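Envelope protein (White spot syndrome virus, PDB 7DDA) is a viral envelope protein whose C-terminal domain, the part described here, binds sulfate and probably uses such sites to bind heparin. Local coordinates at residues Ala33-Lys38 with Phe80-Ile85; Gly146-Leu151 with Ile163-Asn168. All coordinates share one frame; numbering follows the deposited sequence.

Interaction 1 of 2, residues Ala33-Lys38 with Phe80-Ile85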
# COMPACT_ATOMS: atom_id res chain seq x y z
N ALA A 33 -12.22 1.76 -8.16
CA ALA A 33 -11.33 2.90 -8.24
C ALA A 33 -10.46 2.95 -6.98
O ALA A 33 -10.86 2.49 -5.91
CB ALA A 33 -12.09 4.22 -8.41
N THR A 34 -9.27 3.52 -7.14
CA THR A 34 -8.35 3.80 -6.05
C THR A 34 -8.15 5.31 -6.00
O THR A 34 -7.80 5.92 -7.02
CB THR A 34 -7.00 3.10 -6.26
OG1 THR A 34 -7.21 1.68 -6.32
CG2 THR A 34 -6.03 3.45 -5.13
N VAL A 35 -8.37 5.91 -4.84
CA VAL A 35 -8.22 7.34 -4.66
C VAL A 35 -7.21 7.57 -3.53
O VAL A 35 -7.40 7.07 -2.41
CB VAL A 35 -9.57 8.03 -4.38
CG1 VAL A 35 -9.43 9.54 -4.35
CG2 VAL A 35 -10.59 7.61 -5.43
N ILE A 36 -6.15 8.31 -3.83
CA ILE A 36 -5.05 8.58 -2.90
C ILE A 36 -5.19 10.01 -2.42
O ILE A 36 -5.12 10.95 -3.22
CB ILE A 36 -3.68 8.33 -3.55
CG1 ILE A 36 -3.62 6.93 -4.16
CG2 ILE A 36 -2.55 8.49 -2.53
CD1 ILE A 36 -2.28 6.64 -4.86
N VAL A 37 -5.42 10.19 -1.12
CA VAL A 37 -5.67 11.50 -0.54
C VAL A 37 -4.47 11.86 0.33
O VAL A 37 -4.07 11.07 1.19
CB VAL A 37 -6.96 11.51 0.30
CG1 VAL A 37 -7.10 12.84 1.07
CG2 VAL A 37 -8.18 11.24 -0.58
N LYS A 38 -3.92 13.05 0.09
CA LYS A 38 -2.88 13.64 0.93
C LYS A 38 -3.50 14.70 1.84
O LYS A 38 -4.10 15.67 1.35
CB LYS A 38 -1.77 14.24 0.07
CG LYS A 38 -0.74 15.00 0.89
CD LYS A 38 0.61 15.07 0.21
CE LYS A 38 0.74 16.28 -0.68
NZ LYS A 38 1.07 17.47 0.12
N PHE A 80 -17.02 10.72 -6.40
CA PHE A 80 -16.84 10.66 -4.96
C PHE A 80 -16.49 12.05 -4.46
O PHE A 80 -15.96 12.87 -5.20
CB PHE A 80 -15.75 9.67 -4.58
CG PHE A 80 -15.97 8.32 -5.14
CD1 PHE A 80 -17.01 7.52 -4.67
CD2 PHE A 80 -15.20 7.85 -6.20
CE1 PHE A 80 -17.25 6.25 -5.21
CE2 PHE A 80 -15.42 6.60 -6.75
CZ PHE A 80 -16.45 5.79 -6.26
N HIS A 81 -16.83 12.31 -3.20
CA HIS A 81 -16.43 13.54 -2.53
C HIS A 81 -15.79 13.16 -1.20
O HIS A 81 -16.38 12.43 -0.41
CB HIS A 81 -17.64 14.48 -2.32
CG HIS A 81 -17.28 15.79 -1.68
ND1 HIS A 81 -18.17 16.50 -0.90
CD2 HIS A 81 -16.13 16.50 -1.69
CE1 HIS A 81 -17.58 17.60 -0.45
NE2 HIS A 81 -16.34 17.62 -0.92
N ILE A 82 -14.57 13.63 -0.98
CA ILE A 82 -13.79 13.31 0.22
C ILE A 82 -13.48 14.60 0.95
O ILE A 82 -13.04 15.58 0.34
CB ILE A 82 -12.50 12.54 -0.13
CG1 ILE A 82 -12.84 11.31 -0.97
CG2 ILE A 82 -11.74 12.16 1.14
CD1 ILE A 82 -11.68 10.80 -1.82
N TYR A 83 -13.69 14.61 2.26
CA TYR A 83 -13.66 15.86 3.00
C TYR A 83 -13.22 15.58 4.42
O TYR A 83 -13.48 14.51 4.97
CB TYR A 83 -15.03 16.57 3.01
CG TYR A 83 -16.17 15.60 3.15
CD1 TYR A 83 -16.64 15.23 4.40
CD2 TYR A 83 -16.75 15.00 2.03
CE1 TYR A 83 -17.67 14.32 4.53
CE2 TYR A 83 -17.78 14.08 2.15
CZ TYR A 83 -18.23 13.75 3.41
OH TYR A 83 -19.24 12.84 3.55
N LYS A 84 -12.53 16.56 4.99
CA LYS A 84 -12.23 16.56 6.41
C LYS A 84 -13.50 16.76 7.22
O LYS A 84 -14.25 17.71 6.98
CB LYS A 84 -11.21 17.65 6.71
CG LYS A 84 -10.92 17.88 8.18
CD LYS A 84 -9.96 19.05 8.32
CE LYS A 84 -10.11 19.75 9.65
NZ LYS A 84 -9.25 20.97 9.70
N ILE A 85 -13.77 15.85 8.14
CA ILE A 85 -14.86 16.07 9.08
C ILE A 85 -14.35 16.77 10.34
O ILE A 85 -15.01 17.68 10.86
CB ILE A 85 -15.55 14.74 9.41
CG1 ILE A 85 -16.33 14.22 8.20
CG2 ILE A 85 -16.46 14.87 10.63
CD1 ILE A 85 -16.82 12.81 8.39
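F80 opens the contact against A33: A33 CB lies obliquely to the F80 ring, 4.4 Å from F80 CE2. Alanine suits the spot, offering a small methyl where the ring comes in between the two facing sheets. The flat, wide ring of a phenylalanine can touch A33 while also reaching strand 160-170, the neighbour of 33-38.

H81 lies on the other side of its strand, with Y83 CD2 3.6 Å above its ring, over the centre.

I82 buries more surface than any other residue here. Its CG1 lies beside the backbone N (chi1 -54°) and the chain continues extended, which pushes CD1 forward between two valines. CD1 meets V35 CG1 tip to tip at 3.6 Å, and it also lies 3.7 Å from V37 CG2. V37 and I82 pass alongside each other, pointing opposite ways, with I82 CG2 4.1 Å from V37 CG2. Branched aliphatic residues suit this interior, since their methyls fit together without any polar group to satisfy.

The two strands belong to different four-stranded antiparallel sheets of a beta sandwich. Their axes pass 9.7 Å apart and their directions differ by 26°, the spacing and twist of sheets packed face to face through side chains alone. V49, on strand 46-52, also touches both V35 and I82, and L102 on strand 95-104 packs on I82 from within its own sheet.

Y83 points away from 33-38, and its OH is hydrogen-bonded to E145, whereas K84 NZ forms a salt bridge with D45 and a hydrogen bond to the carbonyl of T43.

Interaction 2 of 2, residues Gly146-Leu151 with Ile163-Asn168; sequences GKYGFL and IYFFLN. With SO4 (sulfate ion), chain B.
Y148 and F165 meet inside the sandwich, yet the residue just before Y148 holds a sulfate ion. Y148 CD2 lies 4.0 Å from F165 CE2, at the edge of the F165 ring and near its plane, while F165 CE2 approaches the tyrosine ring obliquely. A tyrosine suits this buried place because its ring packs in the core while its OH is satisfied by the carbonyl of N136. Further along, I163 reaches in from the facing strand, its CD1 oblique to the F150 ring and 3.7 Å from F150 CE2; I163 CG2 lies 3.8 Å from F150 CZ. With CG1 beside the backbone N (chi1 -46°), the isoleucine sets both branches against one end of the ring.

At the sulfate, K147 N donates to O3 over 2.7 Å in a bent bond (N-H...O 141°), and N136 ND2 binds the ion too. The lysine chain bends back toward the anion, but the placing of its NZ is doubtful. The ion probably came from the crystallisation liquor and may mimic a heparin sulfate group.

Strand 145-153 lies between 95-104 and 131-135 in one sheet, and 160-170 between 30-40 and 110-120 in the other; C113 of 110-120 touches both Y148 and F165, while I115 and A117 pack on F150.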
# COMPACT_ATOMS: atom_id res chain seq x y z
N GLY A 146 -19.25 7.25 4.01
CA GLY A 146 -18.45 6.44 4.91
C GLY A 146 -17.46 7.33 5.66
O GLY A 146 -16.84 8.22 5.07
N LYS A 147 -17.34 7.10 6.96
CA LYS A 147 -16.45 7.87 7.81
C LYS A 147 -15.23 7.04 8.20
O LYS A 147 -15.38 5.89 8.63
CB LYS A 147 -17.18 8.36 9.07
CG LYS A 147 -18.37 9.26 8.75
CD LYS A 147 -18.88 10.04 9.96
CE LYS A 147 -19.31 9.13 11.10
NZ LYS A 147 -20.45 8.24 10.78
N TYR A 148 -14.04 7.63 8.06
CA TYR A 148 -12.78 6.95 8.31
C TYR A 148 -11.92 7.79 9.24
O TYR A 148 -11.54 8.92 8.89
CB TYR A 148 -12.09 6.65 6.98
CG TYR A 148 -13.03 5.78 6.16
CD1 TYR A 148 -13.18 4.43 6.45
CD2 TYR A 148 -13.84 6.33 5.17
CE1 TYR A 148 -14.08 3.64 5.77
CE2 TYR A 148 -14.75 5.54 4.47
CZ TYR A 148 -14.86 4.20 4.78
OH TYR A 148 -15.74 3.41 4.10
N GLY A 149 -11.63 7.27 10.43
CA GLY A 149 -10.94 8.02 11.47
C GLY A 149 -9.58 7.42 11.80
O GLY A 149 -9.44 6.20 11.89
N PHE A 150 -8.60 8.29 11.99
CA PHE A 150 -7.24 7.85 12.24
C PHE A 150 -6.72 8.51 13.50
O PHE A 150 -6.88 9.71 13.69
CB PHE A 150 -6.38 8.17 11.03
CG PHE A 150 -6.93 7.60 9.76
CD1 PHE A 150 -6.69 6.27 9.42
CD2 PHE A 150 -7.73 8.37 8.93
CE1 PHE A 150 -7.21 5.73 8.26
CE2 PHE A 150 -8.26 7.83 7.76
CZ PHE A 150 -8.00 6.51 7.42
N LEU A 151 -6.13 7.70 14.38
CA LEU A 151 -5.39 8.21 15.54
C LEU A 151 -3.92 8.22 15.16
O LEU A 151 -3.35 7.17 14.87
CB LEU A 151 -5.61 7.32 16.76
CG LEU A 151 -4.99 7.74 18.09
CD1 LEU A 151 -5.40 9.15 18.55
CD2 LEU A 151 -5.29 6.70 19.15
N ILE A 163 -3.97 8.70 2.64
CA ILE A 163 -5.04 7.73 2.79
C ILE A 163 -5.38 7.16 1.42
O ILE A 163 -5.56 7.91 0.45
CB ILE A 163 -6.30 8.35 3.43
CG1 ILE A 163 -5.95 9.19 4.65
CG2 ILE A 163 -7.28 7.27 3.79
CD1 ILE A 163 -7.12 10.08 5.07
N TYR A 164 -5.47 5.84 1.34
CA TYR A 164 -5.80 5.15 0.11
C TYR A 164 -7.20 4.57 0.26
O TYR A 164 -7.46 3.80 1.20
CB TYR A 164 -4.77 4.05 -0.22
CG TYR A 164 -3.33 4.55 -0.33
CD1 TYR A 164 -2.61 4.95 0.79
CD2 TYR A 164 -2.68 4.59 -1.56
CE1 TYR A 164 -1.30 5.41 0.69
CE2 TYR A 164 -1.37 5.04 -1.67
CZ TYR A 164 -0.68 5.45 -0.55
OH TYR A 164 0.63 5.90 -0.64
N PHE A 165 -8.10 4.95 -0.63
CA PHE A 165 -9.47 4.45 -0.64
C PHE A 165 -9.60 3.46 -1.78
O PHE A 165 -9.39 3.81 -2.94
CB PHE A 165 -10.47 5.59 -0.82
CG PHE A 165 -10.43 6.62 0.27
CD1 PHE A 165 -9.49 7.64 0.24
CD2 PHE A 165 -11.33 6.57 1.31
CE1 PHE A 165 -9.46 8.59 1.25
CE2 PHE A 165 -11.30 7.52 2.30
CZ PHE A 165 -10.36 8.52 2.27
N PHE A 166 -9.95 2.21 -1.43
CA PHE A 166 -10.14 1.14 -2.41
C PHE A 166 -11.63 0.92 -2.59
O PHE A 166 -12.28 0.29 -1.76
CB PHE A 166 -9.42 -0.13 -1.97
CG PHE A 166 -7.96 0.10 -1.66
CD1 PHE A 166 -7.06 0.39 -2.67
CD2 PHE A 166 -7.50 0.06 -0.35
CE1 PHE A 166 -5.72 0.60 -2.39
CE2 PHE A 166 -6.17 0.27 -0.07
CZ PHE A 166 -5.27 0.54 -1.09
N LEU A 167 -12.16 1.44 -3.70
CA LEU A 167 -13.59 1.55 -3.93
C LEU A 167 -14.09 0.46 -4.88
O LEU A 167 -13.51 0.24 -5.94
CB LEU A 167 -13.91 2.94 -4.47
CG LEU A 167 -13.78 3.99 -3.37
CD1 LEU A 167 -13.53 5.35 -3.96
CD2 LEU A 167 -15.06 4.04 -2.54
N ASN A 168 -15.16 -0.22 -4.48
CA ASN A 168 -15.78 -1.26 -5.28
C ASN A 168 -17.27 -0.98 -5.37
O ASN A 168 -17.99 -1.16 -4.38
CB ASN A 168 -15.51 -2.65 -4.70
CG ASN A 168 -16.02 -3.76 -5.59
OD1 ASN A 168 -16.26 -4.88 -5.13
ND2 ASN A 168 -16.25 -3.44 -6.86
S SO4 B . -19.86 5.72 8.70
O1 SO4 B . -20.42 4.50 9.30
O2 SO4 B . -20.02 5.67 7.27
O3 SO4 B . -18.44 5.70 9.02
O4 SO4 B . -20.48 6.88 9.27

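How the interactions relate
Interactions 1 and 2 join the same two sheets of the sandwich at neighbouring places, their centres about 8 Å apart. Strands 30-40 and 160-170 are antiparallel neighbours, and probable backbone hydrogen bonds fix them together: A33 O to L167 N and V37 O to I163 N, each 2.8 Å. Side chains continue the core from one contact into the other, with V37 CG2 3.5 Å from F165 CE1 and F80 CE2 3.6 Å from L167 CD1. On the opposite sheet, strand 95-104 separates 80-89 from 145-153, and its L102 touches both I82 and F165. The sulfate belongs to interaction 2; K147, which binds it, also packs on I85 from interaction 1.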